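Local atomic coordinates of ATP:cob(I)alamin adenosyltransferase (Salmonella enterica subsp. enterica serovar Livingstone, PDB entry 5CX7), a protein that binds heme through its C-terminal domain and probably converts cob(I)alamin to adenosylcobalamin, the cofactor of propanediol dehydratase. Residues Q29-P34 and M131-T136; A23-A28 and V48-P53; G106-W111 and T136-I141. All coordinates share one frame; numbering follows the deposited sequence.

Interaction 1: Q29-P34 and M131-T136; sequences QQLQVP and MDIAQT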
loop_
_atom_site.group_PDB
_atom_site.type_symbol
_atom_site.label_atom_id
_atom_site.label_comp_id
_atom_site.label_asym_id
_atom_site.label_seq_id
_atom_site.Cartn_x
_atom_site.Cartn_y
_atom_site.Cartn_z
ATOM N N GLN E 29 28.015 -19.730 6.873
ATOM C CA GLN E 29 28.832 -20.700 6.114
ATOM C C GLN E 29 29.152 -21.986 6.928
ATOM O O GLN E 29 29.032 -23.078 6.395
ATOM C CB GLN E 29 30.133 -20.068 5.622
ATOM C CG GLN E 29 29.902 -19.081 4.517
ATOM C CD GLN E 29 31.125 -18.253 4.173
ATOM O OE1 GLN E 29 32.062 -18.156 4.943
ATOM N NE2 GLN E 29 31.111 -17.673 3.019
ATOM N N GLN E 30 29.502 -21.843 8.213
ATOM C CA GLN E 30 29.773 -22.994 9.043
ATOM C C GLN E 30 28.547 -23.865 9.183
ATOM O O GLN E 30 28.653 -25.087 9.231
ATOM C CB GLN E 30 30.236 -22.588 10.454
ATOM C CG GLN E 30 31.650 -22.032 10.481
ATOM C CD GLN E 30 32.039 -21.312 11.778
ATOM O OE1 GLN E 30 31.292 -21.238 12.748
ATOM N NE2 GLN E 30 33.128 -20.566 11.679
ATOM N N LEU E 31 27.375 -23.210 9.306
ATOM C CA LEU E 31 26.144 -23.941 9.447
ATOM C C LEU E 31 25.632 -24.467 8.128
ATOM O O LEU E 31 24.627 -25.155 8.150
ATOM C CB LEU E 31 25.091 -23.077 10.157
ATOM C CG LEU E 31 25.425 -22.663 11.585
ATOM C CD1 LEU E 31 24.321 -21.829 12.185
ATOM C CD2 LEU E 31 25.687 -23.879 12.484
ATOM N N GLN E 32 26.250 -24.051 7.035
ATOM C CA GLN E 32 25.816 -24.353 5.670
ATOM C C GLN E 32 24.356 -23.890 5.368
ATOM O O GLN E 32 23.564 -24.650 4.814
ATOM C CB GLN E 32 25.948 -25.842 5.389
ATOM C CG GLN E 32 27.408 -26.266 5.469
ATOM C CD GLN E 32 27.636 -27.690 4.975
ATOM O OE1 GLN E 32 28.117 -27.834 3.897
ATOM N NE2 GLN E 32 27.361 -28.712 5.766
ATOM N N VAL E 33 24.019 -22.695 5.825
ATOM C CA VAL E 33 22.716 -22.141 5.529
ATOM C C VAL E 33 22.924 -20.712 5.006
ATOM O O VAL E 33 23.612 -19.926 5.627
ATOM C CB VAL E 33 21.744 -22.243 6.691
ATOM C CG1 VAL E 33 22.307 -21.659 7.953
ATOM C CG2 VAL E 33 20.413 -21.576 6.347
ATOM N N PRO E 34 22.448 -20.445 3.804
ATOM C CA PRO E 34 22.541 -19.079 3.322
ATOM C C PRO E 34 21.522 -18.143 3.950
ATOM O O PRO E 34 20.352 -18.494 4.032
ATOM C CB PRO E 34 22.270 -19.222 1.815
ATOM C CG PRO E 34 21.491 -20.458 1.651
ATOM C CD PRO E 34 21.757 -21.339 2.836
ATOM N N MET E 131 19.111 -17.222 15.217
ATOM C CA MET E 131 19.544 -16.736 16.489
ATOM C C MET E 131 21.043 -17.040 16.713
ATOM O O MET E 131 21.757 -16.235 17.297
ATOM C CB MET E 131 18.689 -17.291 17.608
ATOM C CG MET E 131 17.223 -16.712 17.588
ATOM S SD MET E 131 16.113 -17.524 18.682
ATOM C CE MET E 131 16.761 -16.904 20.224
ATOM N N ASP E 132 21.450 -18.243 16.434
ATOM C CA ASP E 132 22.869 -18.652 16.571
ATOM C C ASP E 132 23.763 -17.758 15.784
ATOM O O ASP E 132 24.775 -17.227 16.304
ATOM C CB ASP E 132 22.977 -20.102 16.110
ATOM C CG ASP E 132 24.439 -20.691 16.187
ATOM O OD1 ASP E 132 25.400 -19.941 16.088
ATOM O OD2 ASP E 132 24.545 -21.910 16.118
ATOM N N ILE E 133 23.433 -17.559 14.521
ATOM C CA ILE E 133 24.189 -16.637 13.667
ATOM C C ILE E 133 24.262 -15.206 14.209
ATOM O O ILE E 133 25.342 -14.661 14.282
ATOM C CB ILE E 133 23.651 -16.645 12.241
ATOM C CG1 ILE E 133 23.861 -18.051 11.589
ATOM C CG2 ILE E 133 24.281 -15.584 11.374
ATOM C CD1 ILE E 133 22.927 -18.350 10.435
ATOM N N ALA E 134 23.113 -14.681 14.638
ATOM C CA ALA E 134 23.050 -13.370 15.204
ATOM C C ALA E 134 23.909 -13.268 16.479
ATOM O O ALA E 134 24.657 -12.326 16.630
ATOM C CB ALA E 134 21.607 -13.003 15.511
ATOM N N GLN E 135 23.763 -14.211 17.372
ATOM C CA GLN E 135 24.535 -14.216 18.631
ATOM C C GLN E 135 26.034 -14.320 18.400
ATOM O O GLN E 135 26.813 -13.640 19.049
ATOM C CB GLN E 135 24.093 -15.353 19.546
ATOM C CG GLN E 135 22.715 -15.166 20.160
ATOM C CD GLN E 135 22.099 -16.517 20.564
ATOM O OE1 GLN E 135 22.768 -17.515 20.611
ATOM N NE2 GLN E 135 20.803 -16.527 20.828
ATOM N N THR E 136 26.417 -15.153 17.465
ATOM C CA THR E 136 27.835 -15.313 17.088
ATOM C C THR E 136 28.385 -13.998 16.570
ATOM O O THR E 136 29.505 -13.630 16.903
ATOM C CB THR E 136 27.998 -16.453 16.034
ATOM O OG1 THR E 136 27.463 -17.650 16.566
ATOM C CG2 THR E 136 29.478 -16.688 15.655
#

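Interaction 2: A23-A28 and V48-P53; sequences AAVERA and VTWRMP. With HEM (protoporphyrin IX containing Fe), chain B.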
loop_
_atom_site.group_PDB
_atom_site.type_symbol
_atom_site.label_atom_id
_atom_site.label_comp_id
_atom_site.label_asym_id
_atom_site.label_seq_id
_atom_site.Cartn_x
_atom_site.Cartn_y
_atom_site.Cartn_z
ATOM N N ALA E 23 31.286 -11.765 10.523
ATOM C CA ALA E 23 31.091 -12.855 11.471
ATOM C C ALA E 23 29.763 -13.547 11.234
ATOM O O ALA E 23 29.693 -14.775 11.375
ATOM C CB ALA E 23 31.142 -12.359 12.895
ATOM N N ALA E 24 28.707 -12.797 10.866
ATOM C CA ALA E 24 27.431 -13.436 10.593
ATOM C C ALA E 24 27.567 -14.339 9.394
ATOM O O ALA E 24 27.122 -15.498 9.407
ATOM C CB ALA E 24 26.304 -12.397 10.350
ATOM N N VAL E 25 28.141 -13.844 8.316
ATOM C CA VAL E 25 28.296 -14.642 7.097
ATOM C C VAL E 25 29.180 -15.875 7.339
ATOM O O VAL E 25 28.858 -16.993 6.899
ATOM C CB VAL E 25 28.874 -13.782 5.969
ATOM C CG1 VAL E 25 29.349 -14.603 4.763
ATOM C CG2 VAL E 25 27.853 -12.763 5.487
ATOM N N GLU E 26 30.304 -15.685 8.046
ATOM C CA GLU E 26 31.182 -16.822 8.405
ATOM C C GLU E 26 30.419 -17.918 9.182
ATOM O O GLU E 26 30.560 -19.107 8.898
ATOM C CB GLU E 26 32.426 -16.345 9.175
ATOM C CG GLU E 26 33.399 -15.654 8.209
ATOM C CD GLU E 26 34.622 -15.042 8.893
ATOM O OE1 GLU E 26 34.720 -15.116 10.155
ATOM O OE2 GLU E 26 35.465 -14.457 8.175
ATOM N N ARG E 27 29.656 -17.524 10.183
ATOM C CA ARG E 27 28.885 -18.465 10.950
ATOM C C ARG E 27 27.815 -19.180 10.099
ATOM O O ARG E 27 27.633 -20.410 10.222
ATOM C CB ARG E 27 28.219 -17.780 12.174
ATOM C CG ARG E 27 27.453 -18.706 13.090
ATOM C CD ARG E 27 28.369 -19.881 13.533
ATOM N NE ARG E 27 27.648 -20.737 14.445
ATOM C CZ ARG E 27 27.984 -22.001 14.739
ATOM N NH1 ARG E 27 29.059 -22.568 14.198
ATOM N NH2 ARG E 27 27.198 -22.739 15.570
ATOM N N ALA E 28 27.105 -18.406 9.239
ATOM C CA ALA E 28 26.158 -19.034 8.332
ATOM C C ALA E 28 26.841 -20.064 7.393
ATOM O O ALA E 28 26.304 -21.174 7.151
ATOM C CB ALA E 28 25.451 -17.955 7.509
ATOM N N VAL E 48 23.360 -1.752 6.770
ATOM C CA VAL E 48 23.994 -2.772 6.009
ATOM C C VAL E 48 23.002 -3.843 5.666
ATOM O O VAL E 48 22.237 -4.251 6.528
ATOM C CB VAL E 48 25.165 -3.486 6.772
ATOM C CG1 VAL E 48 25.914 -4.491 5.861
ATOM C CG2 VAL E 48 26.164 -2.494 7.298
ATOM N N THR E 49 23.064 -4.320 4.431
ATOM C CA THR E 49 22.394 -5.525 4.079
ATOM C C THR E 49 23.380 -6.365 3.295
ATOM O O THR E 49 24.040 -5.869 2.411
ATOM C CB THR E 49 21.116 -5.267 3.191
ATOM O OG1 THR E 49 20.215 -4.477 3.939
ATOM C CG2 THR E 49 20.382 -6.582 2.884
ATOM N N TRP E 50 23.349 -7.662 3.520
ATOM C CA TRP E 50 24.127 -8.624 2.737
ATOM C C TRP E 50 23.389 -9.905 2.557
ATOM O O TRP E 50 22.927 -10.525 3.490
ATOM C CB TRP E 50 25.464 -8.936 3.479
ATOM C CG TRP E 50 26.358 -9.770 2.645
ATOM C CD1 TRP E 50 26.292 -11.121 2.468
ATOM C CD2 TRP E 50 27.373 -9.309 1.766
ATOM N NE1 TRP E 50 27.265 -11.538 1.587
ATOM C CE2 TRP E 50 27.937 -10.442 1.137
ATOM C CE3 TRP E 50 27.903 -8.048 1.480
ATOM C CZ2 TRP E 50 28.991 -10.349 0.244
ATOM C CZ3 TRP E 50 28.992 -7.967 0.592
ATOM C CH2 TRP E 50 29.485 -9.083 -0.029
ATOM N N ARG E 51 23.192 -10.314 1.297
ATOM C CA ARG E 51 22.488 -11.527 0.991
ATOM C C ARG E 51 23.423 -12.568 0.461
ATOM O O ARG E 51 24.069 -12.355 -0.556
ATOM C CB ARG E 51 21.409 -11.317 -0.084
ATOM C CG ARG E 51 20.717 -12.592 -0.543
ATOM C CD ARG E 51 19.545 -12.332 -1.527
ATOM N NE ARG E 51 18.868 -13.599 -1.831
ATOM C CZ ARG E 51 19.160 -14.453 -2.810
ATOM N NH1 ARG E 51 20.113 -14.204 -3.706
ATOM N NH2 ARG E 51 18.440 -15.578 -2.932
ATOM N N MET E 52 23.408 -13.704 1.081
ATOM C CA MET E 52 24.210 -14.861 0.620
ATOM C C MET E 52 23.490 -15.573 -0.506
ATOM O O MET E 52 22.231 -15.600 -0.545
ATOM C CB MET E 52 24.488 -15.821 1.753
ATOM C CG MET E 52 25.283 -15.225 2.874
ATOM S SD MET E 52 25.415 -16.256 4.324
ATOM C CE MET E 52 26.320 -17.669 3.623
ATOM N N PRO E 53 24.263 -16.122 -1.459
ATOM C CA PRO E 53 23.611 -16.801 -2.581
ATOM C C PRO E 53 22.637 -17.889 -2.127
ATOM O O PRO E 53 22.894 -18.595 -1.171
ATOM C CB PRO E 53 24.792 -17.405 -3.385
ATOM C CG PRO E 53 25.972 -16.629 -2.981
ATOM C CD PRO E 53 25.749 -16.176 -1.548
HETATM C CHA HEM B . 38.392 -5.980 4.245
HETATM C CHB HEM B . 34.699 -3.005 3.145
HETATM C CHC HEM B . 31.825 -6.864 3.607
HETATM C CHD HEM B . 35.568 -9.813 4.256
HETATM C C1A HEM B . 37.626 -4.895 3.964
HETATM C C2A HEM B . 38.117 -3.582 3.935
HETATM C C3A HEM B . 37.075 -2.748 3.633
HETATM C C4A HEM B . 35.931 -3.517 3.440
HETATM C CMA HEM B . 37.123 -1.234 3.521
HETATM C CAA HEM B . 39.540 -3.125 4.235
HETATM C CBA HEM B . 39.523 -2.648 5.710
HETATM C CGA HEM B . 40.803 -2.918 6.464
HETATM O O1A HEM B . 41.604 -1.965 6.656
HETATM O O2A HEM B . 41.033 -4.076 6.904
HETATM C C1B HEM B . 33.576 -3.806 3.153
HETATM C C2B HEM B . 32.282 -3.323 2.949
HETATM C C3B HEM B . 31.460 -4.402 3.076
HETATM C C4B HEM B . 32.304 -5.579 3.395
HETATM C CMB HEM B . 31.958 -1.854 2.646
HETATM C CAB HEM B . 29.999 -4.299 2.891
HETATM C CBB HEM B . 29.101 -5.253 2.947
HETATM C C1C HEM B . 32.570 -8.006 3.843
HETATM C C2C HEM B . 32.018 -9.310 4.025
HETATM C C3C HEM B . 33.122 -10.161 4.204
HETATM C C4C HEM B . 34.296 -9.332 4.132
HETATM C CMC HEM B . 30.529 -9.696 4.021
HETATM C CAC HEM B . 33.225 -11.640 4.437
HETATM C CBC HEM B . 32.237 -12.496 4.501
HETATM C C1D HEM B . 36.631 -8.939 4.296
HETATM C C2D HEM B . 37.957 -9.523 4.520
HETATM C C3D HEM B . 38.787 -8.459 4.547
HETATM C C4D HEM B . 37.934 -7.262 4.302
HETATM C CMD HEM B . 38.275 -11.001 4.675
HETATM C CAD HEM B . 40.309 -8.518 4.726
HETATM C CBD HEM B . 40.776 -8.988 6.107
HETATM C CGD HEM B . 41.412 -7.888 6.929
HETATM O O1D HEM B . 42.548 -8.070 7.481
HETATM O O2D HEM B . 40.782 -6.811 7.090
HETATM N NA HEM B . 36.259 -4.834 3.681
HETATM N NB HEM B . 33.539 -5.113 3.403
HETATM N NC HEM B . 33.934 -8.034 3.970
HETATM N ND HEM B . 36.654 -7.580 4.180
HETATM FE FE HEM B . 35.164 -6.364 3.827
#

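Interaction 3: G106-W111 and T136-I141; sequences GGYALW and TAIAAI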
loop_
_atom_site.group_PDB
_atom_site.type_symbol
_atom_site.label_atom_id
_atom_site.label_comp_id
_atom_site.label_asym_id
_atom_site.label_seq_id
_atom_site.Cartn_x
_atom_site.Cartn_y
_atom_site.Cartn_z
ATOM N N GLY E 106 15.674 -13.964 15.808
ATOM C CA GLY E 106 16.703 -13.626 14.821
ATOM C C GLY E 106 17.129 -12.187 14.793
ATOM O O GLY E 106 18.084 -11.849 14.099
ATOM N N GLY E 107 16.400 -11.330 15.518
ATOM C CA GLY E 107 16.717 -9.951 15.664
ATOM C C GLY E 107 17.154 -9.661 17.091
ATOM O O GLY E 107 16.548 -10.163 18.008
ATOM N N TYR E 108 18.187 -8.848 17.232
ATOM C CA TYR E 108 18.686 -8.408 18.505
ATOM C C TYR E 108 18.968 -6.920 18.495
ATOM O O TYR E 108 19.437 -6.352 17.513
ATOM C CB TYR E 108 20.006 -9.137 18.843
ATOM C CG TYR E 108 19.773 -10.528 19.212
ATOM C CD1 TYR E 108 19.654 -11.489 18.219
ATOM C CD2 TYR E 108 19.724 -10.946 20.521
ATOM C CE1 TYR E 108 19.498 -12.800 18.544
ATOM C CE2 TYR E 108 19.487 -12.289 20.868
ATOM C CZ TYR E 108 19.402 -13.197 19.837
ATOM O OH TYR E 108 19.208 -14.530 20.049
ATOM N N ALA E 109 18.639 -6.279 19.601
ATOM C CA ALA E 109 18.974 -4.902 19.842
ATOM C C ALA E 109 20.422 -4.840 20.353
ATOM O O ALA E 109 20.871 -5.735 21.052
ATOM C CB ALA E 109 18.060 -4.317 20.874
ATOM N N LEU E 110 21.144 -3.833 19.924
ATOM C CA LEU E 110 22.570 -3.689 20.230
ATOM C C LEU E 110 22.723 -2.468 21.153
ATOM O O LEU E 110 22.317 -1.359 20.791
ATOM C CB LEU E 110 23.366 -3.499 18.985
ATOM C CG LEU E 110 23.151 -4.561 17.899
ATOM C CD1 LEU E 110 23.908 -4.200 16.646
ATOM C CD2 LEU E 110 23.548 -5.946 18.361
ATOM N N TRP E 111 23.391 -2.679 22.280
ATOM C CA TRP E 111 23.568 -1.653 23.321
ATOM C C TRP E 111 25.033 -1.495 23.746
ATOM O O TRP E 111 25.802 -2.445 23.707
ATOM C CB TRP E 111 22.813 -2.049 24.573
ATOM C CG TRP E 111 21.369 -2.211 24.450
ATOM C CD1 TRP E 111 20.722 -3.299 23.999
ATOM C CD2 TRP E 111 20.360 -1.256 24.803
ATOM N NE1 TRP E 111 19.367 -3.084 24.027
ATOM C CE2 TRP E 111 19.123 -1.828 24.501
ATOM C CE3 TRP E 111 20.397 0.026 25.369
ATOM C CZ2 TRP E 111 17.899 -1.169 24.762
ATOM C CZ3 TRP E 111 19.207 0.699 25.602
ATOM C CH2 TRP E 111 17.979 0.117 25.310
ATOM N N THR E 136 26.417 -15.153 17.465
ATOM C CA THR E 136 27.835 -15.313 17.088
ATOM C C THR E 136 28.385 -13.998 16.570
ATOM O O THR E 136 29.505 -13.630 16.903
ATOM C CB THR E 136 27.998 -16.453 16.034
ATOM O OG1 THR E 136 27.463 -17.650 16.566
ATOM C CG2 THR E 136 29.478 -16.688 15.655
ATOM N N ALA E 137 27.632 -13.309 15.701
ATOM C CA ALA E 137 28.094 -12.076 15.101
ATOM C C ALA E 137 28.246 -11.026 16.179
ATOM O O ALA E 137 29.252 -10.308 16.188
ATOM C CB ALA E 137 27.115 -11.611 14.049
ATOM N N ILE E 138 27.295 -10.970 17.100
ATOM C CA ILE E 138 27.309 -10.000 18.160
ATOM C C ILE E 138 28.509 -10.195 19.108
ATOM O O ILE E 138 29.136 -9.231 19.518
ATOM C CB ILE E 138 25.997 -10.013 18.918
ATOM C CG1 ILE E 138 24.885 -9.366 18.032
ATOM C CG2 ILE E 138 26.073 -9.246 20.229
ATOM C CD1 ILE E 138 23.467 -9.729 18.483
ATOM N N ALA E 139 28.818 -11.443 19.394
ATOM C CA ALA E 139 30.006 -11.800 20.186
ATOM C C ALA E 139 31.302 -11.348 19.516
ATOM O O ALA E 139 32.283 -11.163 20.220
ATOM C CB ALA E 139 30.016 -13.303 20.486
ATOM N N ALA E 140 31.348 -11.180 18.183
ATOM C CA ALA E 140 32.559 -10.739 17.490
ATOM C C ALA E 140 32.909 -9.283 17.764
ATOM O O ALA E 140 34.008 -8.865 17.474
ATOM C CB ALA E 140 32.451 -10.954 15.986
ATOM N N ILE E 141 31.982 -8.494 18.279
ATOM C CA ILE E 141 32.304 -7.137 18.574
ATOM C C ILE E 141 32.082 -6.748 19.964
ATOM O O ILE E 141 32.283 -5.619 20.122
ATOM C CB ILE E 141 31.555 -6.076 17.666
ATOM C CG1 ILE E 141 30.035 -6.106 17.854
ATOM C CG2 ILE E 141 31.887 -6.341 16.188
ATOM C CD1 ILE E 141 29.332 -4.843 17.322
#

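Interaction 1: Q29-P34 and M131-T136
L31 and V33, one at the end of a helix and the other in the turn that follows, meet I133 and D132 on a second helix, and the contact illustrates how a helix terminus can rest on its neighbour through a few methyl groups. L31 reaches over with CD1, which lies 3.9 Å from I133 CG1; the two side chains run antiparallel alongside one another. The same methyl also stands 3.9 Å from D132 OD2, a van der Waals contact between a methyl and a carboxylate oxygen, which R27 holds by a salt bridge. With D132 CG turned away from its own backbone N (chi1 180°), the acid leans toward L31 and R27 together. Q32 then adopts a positive phi and closes a Schellman motif: its N bonds to Q29 O at 3.0 Å, and V33 N makes the outer, probable bond to A28 O, also at 3.0 Å. The chain thus turns sharply and V33 is again directed at the second helix. There V33 CG1 approaches I133 CD1 at 4.2 Å, the two side chains meeting at a slant. On the far segment, D132 O is gripped twice, by T136 N and by T136 OG1 (2.7 Å), which arrive from opposite faces of the carbonyl plane, the hydroxyl lying well above it. I133 is the buried member of the contact: beyond L31 and V33 its side chain touches A24 and A28 of helix 14-31 and V35 in the following loop, so that helix 127-139 lies beside helix 14-31, with I133 wedged toward the sheet at I122 of strand 115-123.

Interaction 2: A23-A28 and V48-P53
V25 lies against W50 where helix 14-31 packs beside strand 46-51, the outermost strand of this chain's antiparallel sheet in an HbpS-like domain, and the two branches of V25 show how one valine can serve both protein core and cofactor. CB already meets the heme, 3.9 Å from the vinyl carbon CBC. CG1, placed opposite the backbone N (chi1 167°), presses closer on that vinyl, at 3.6 Å from CBC. CG2 goes the other way, to W50 CD1 at 3.8 Å, reaching the indole obliquely, with the two side chains roughly perpendicular. The indole is itself a heme contact: the methyl CMC sits over the centre of one ring face, 3.8 Å above the plane, in a CH-pi arrangement, and W50 CE3 comes within 3.4 Å of CBB, the terminal carbon of the heme's other vinyl group. Both residues thus belong to the heme pocket, along with H18, the likely axial ligand. The sheet runs on into a second subunit by antiparallel pairing, W50 packing on V48 of that chain, so the pocket wall is part of that interface. One turn along the helix, A28 CB rests on the sulfur of M52, with SD 3.6 Å away.

Interaction 3: G106-W111 and T136-I141
I138 projects from helix 127-139 onto strand 107-112, a helix-on-sheet packing in which a single isoleucine meets two alternate residues, Y108 and L110, of an edge strand. The alternation is that of any extended strand: Y108 and L110 direct their side chains at the helix, while A109 between them faces away and packs on L116. I138 carries its longer branch beside the backbone N, with CG1 opposite the carbonyl carbon (chi1 -73°), and the chain then runs on nearly extended (chi2 161°), which delivers CD1 to the strand. This methyl lands on the base of the tyrosine, 3.5 Å from Y108 CB and 3.8 Å from Y108 CG, and approaches the ring only obliquely; the tyrosine side chain lies nearly square to that of the isoleucine. L110 meets the same branch from its own position further along the strand, CD2 lying 3.7 Å from I138 CG1 and 3.8 Å from I138 CD1, so a leucine methyl and the tyrosine base share one isoleucine. All three residues are buried, and I138 also touches L120 of strand 115-123 and V143 and T145 in the C-terminal tail. Y108 extends its ring back along the helix, past A134 and M131, because its CG is likewise opposite the carbonyl carbon (chi1 -73°). At the end of that ring, Y108 OH is hydrogen-bonded to Q135 NE2.

In the fold
The three contacts form one layered arrangement rather than separate sites. Interactions 1 and 2 share helix 14-31 and have centres about 8 Å apart; interactions 1 and 3 share helix 127-139, and T136 itself, at about 12 Å; the centres of 2 and 3 are about 13 Å apart. Interactions 2 and 3 reach the two outermost strands of the same four-stranded sheet. Along the chain, interaction 2 closes before interaction 3 opens, whereas interaction 1 alternates with both, bringing the first helix against the last. The heme side, at interaction 2, is thereby joined through the two helices to the far edge of the sheet at interaction 3.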